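Local coordinates for protein putative oxidoreductase (Gluconobacter oxydans, PDB 3WJ7) that is a reductase of the short-chain dehydrogenase/reductase family that probably uses a nicotinamide coenzyme to reduce carbonyl substrates, at residues P208-T213 / K263-K268. Sequence-based numbering, arbitrary orientation.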
loop_
_atom_site.group_PDB
_atom_site.type_symbol
_atom_site.label_atom_id
_atom_site.label_comp_id
_atom_site.label_asym_id
_atom_site.label_seq_id
_atom_site.Cartn_x
_atom_site.Cartn_y
_atom_site.Cartn_z
ATOM N N PRO A 208 13.174 -19.704 19.913
ATOM C CA PRO A 208 13.877 -19.304 21.130
ATOM C C PRO A 208 13.168 -18.183 21.884
ATOM O O PRO A 208 13.258 -18.117 23.103
ATOM C CB PRO A 208 15.252 -18.833 20.612
ATOM C CG PRO A 208 15.118 -18.686 19.112
ATOM C CD PRO A 208 13.708 -19.026 18.713
ATOM N N ALA A 209 12.469 -17.322 21.145
ATOM C CA ALA A 209 11.860 -16.111 21.695
ATOM C C ALA A 209 10.478 -15.924 21.117
ATOM O O ALA A 209 10.111 -16.557 20.105
ATOM C CB ALA A 209 12.716 -14.882 21.409
ATOM N N TYR A 210 9.714 -15.066 21.788
ATOM C CA TYR A 210 8.360 -14.755 21.396
ATOM C C TYR A 210 7.896 -13.581 22.219
ATOM O O TYR A 210 8.431 -13.323 23.293
ATOM C CB TYR A 210 7.413 -15.958 21.603
ATOM C CG TYR A 210 7.065 -16.297 23.026
ATOM C CD1 TYR A 210 5.896 -15.817 23.614
ATOM C CD2 TYR A 210 7.879 -17.120 23.781
ATOM C CE1 TYR A 210 5.575 -16.113 24.940
ATOM C CE2 TYR A 210 7.564 -17.444 25.103
ATOM C CZ TYR A 210 6.414 -16.949 25.673
ATOM O OH TYR A 210 6.111 -17.272 26.982
ATOM N N VAL A 211 6.878 -12.899 21.711
ATOM C CA VAL A 211 6.278 -11.738 22.347
ATOM C C VAL A 211 4.951 -12.188 22.911
ATOM O O VAL A 211 4.138 -12.780 22.192
ATOM C CB VAL A 211 6.076 -10.592 21.326
ATOM C CG1 VAL A 211 5.455 -9.388 21.996
ATOM C CG2 VAL A 211 7.403 -10.224 20.651
ATOM N N GLU A 212 4.754 -11.933 24.202
ATOM C CA GLU A 212 3.587 -12.386 24.942
ATOM C C GLU A 212 2.350 -11.719 24.360
ATOM O O GLU A 212 2.377 -10.566 23.924
ATOM C CB GLU A 212 3.734 -12.044 26.443
ATOM C CG GLU A 212 2.637 -12.542 27.408
ATOM C CD GLU A 212 2.386 -14.080 27.387
ATOM O OE1 GLU A 212 2.016 -14.647 26.338
ATOM O OE2 GLU A 212 2.521 -14.747 28.432
ATOM N N THR A 213 1.270 -12.478 24.322
ATOM C CA THR A 213 -0.056 -11.923 24.106
ATOM C C THR A 213 -1.161 -12.954 24.312
ATOM O O THR A 213 -0.880 -14.117 24.620
ATOM C CB THR A 213 -0.219 -11.227 22.741
ATOM O OG1 THR A 213 -1.408 -10.423 22.804
ATOM C CG2 THR A 213 -0.283 -12.216 21.577
ATOM N N LYS A 263 11.818 -28.666 25.614
ATOM C CA LYS A 263 11.947 -27.519 26.522
ATOM C C LYS A 263 11.134 -26.303 26.031
ATOM O O LYS A 263 11.215 -25.970 24.846
ATOM C CB LYS A 263 13.422 -27.139 26.706
ATOM C CG LYS A 263 14.197 -28.215 27.455
ATOM C CD LYS A 263 15.096 -27.637 28.529
ATOM C CE LYS A 263 15.496 -28.724 29.513
ATOM N NZ LYS A 263 16.550 -28.214 30.436
ATOM N N PRO A 264 10.358 -25.644 26.925
ATOM C CA PRO A 264 9.541 -24.465 26.524
ATOM C C PRO A 264 10.454 -23.282 26.205
ATOM O O PRO A 264 11.606 -23.311 26.608
ATOM C CB PRO A 264 8.686 -24.183 27.767
ATOM C CG PRO A 264 9.472 -24.777 28.905
ATOM C CD PRO A 264 10.157 -25.994 28.341
ATOM N N PRO A 265 9.959 -22.255 25.486
ATOM C CA PRO A 265 10.926 -21.244 24.972
ATOM C C PRO A 265 11.559 -20.438 26.104
ATOM O O PRO A 265 10.888 -20.123 27.091
ATOM C CB PRO A 265 10.073 -20.332 24.054
ATOM C CG PRO A 265 8.645 -20.816 24.159
ATOM C CD PRO A 265 8.557 -21.837 25.278
ATOM N N ALA A 266 12.843 -20.139 25.970
ATOM C CA ALA A 266 13.617 -19.537 27.054
ATOM C C ALA A 266 13.257 -18.064 27.313
ATOM O O ALA A 266 13.311 -17.589 28.459
ATOM C CB ALA A 266 15.105 -19.678 26.745
ATOM N N VAL A 267 12.882 -17.376 26.229
ATOM C CA VAL A 267 12.808 -15.923 26.169
ATOM C C VAL A 267 11.391 -15.393 25.942
ATOM O O VAL A 267 10.793 -15.586 24.880
ATOM C CB VAL A 267 13.707 -15.430 25.024
ATOM C CG1 VAL A 267 13.974 -13.930 25.125
ATOM C CG2 VAL A 267 15.001 -16.226 25.019
ATOM N N LYS A 268 10.850 -14.717 26.941
ATOM C CA LYS A 268 9.520 -14.180 26.798
ATOM C C LYS A 268 9.549 -12.651 26.851
ATOM O O LYS A 268 9.811 -12.063 27.894
ATOM C CB LYS A 268 8.578 -14.753 27.850
ATOM C CG LYS A 268 7.168 -14.182 27.737
ATOM C CD LYS A 268 6.637 -13.643 29.052
ATOM C CE LYS A 268 5.874 -14.715 29.812
ATOM N NZ LYS A 268 5.409 -14.156 31.105
#
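The ring of Tyr210 takes CA of Lys268 over one face, 4.1 Å above its plane and displaced toward the rim. Pro265 CG approaches the same ring obliquely, 3.7 Å from CE2, with the pyrrolidine crossing the tyrosine at about a right angle. Val267 O also comes at the ring obliquely, 3.5 Å from CD2. Phe253, from helix 249-259, adds an edge-to-face ring contact, and Trp283 of a second subunit also packs on Tyr210. Tyr210 places CG between its backbone N and carbonyl carbon (chi1 72°). Its OH lies 3.4 Å from CG of Lys268. A broad aromatic suits this place because it offers carbon surface to both the proline and the methylenes of a long lysine chain. An alanine here would probably open a gap between Pro265, the aliphatic part of Lys268 and Phe253, and remove the edge-to-face contact.

Along the backbone, 209-211 and 267-269 lie alongside each other in parallel as a loosely bonded two-stranded pair, separate from the main Rossmann-type sheet. Val267 N donates to Pro208 O at 3.2 Å, nearly along the C=O axis, whereas Tyr210 N to Val267 O is weak. CA of Ala209 adds a CA-H...O contact to Val267 O. The methyl of Ala209 lets the two side chains sit close across the pair, its CB 3.8 Å from CB of the branched Val267.

Glu212 OE2 and Lys268 NZ form a long salt bridge of 4.0 Å, while OE1 accepts a hydrogen bond from Gly250 N at the start of helix 249-259. This surface contact therefore combines tyrosine-centred packing with one moderate backbone hydrogen bond and one weak one, and the long ion pair probably contributes little.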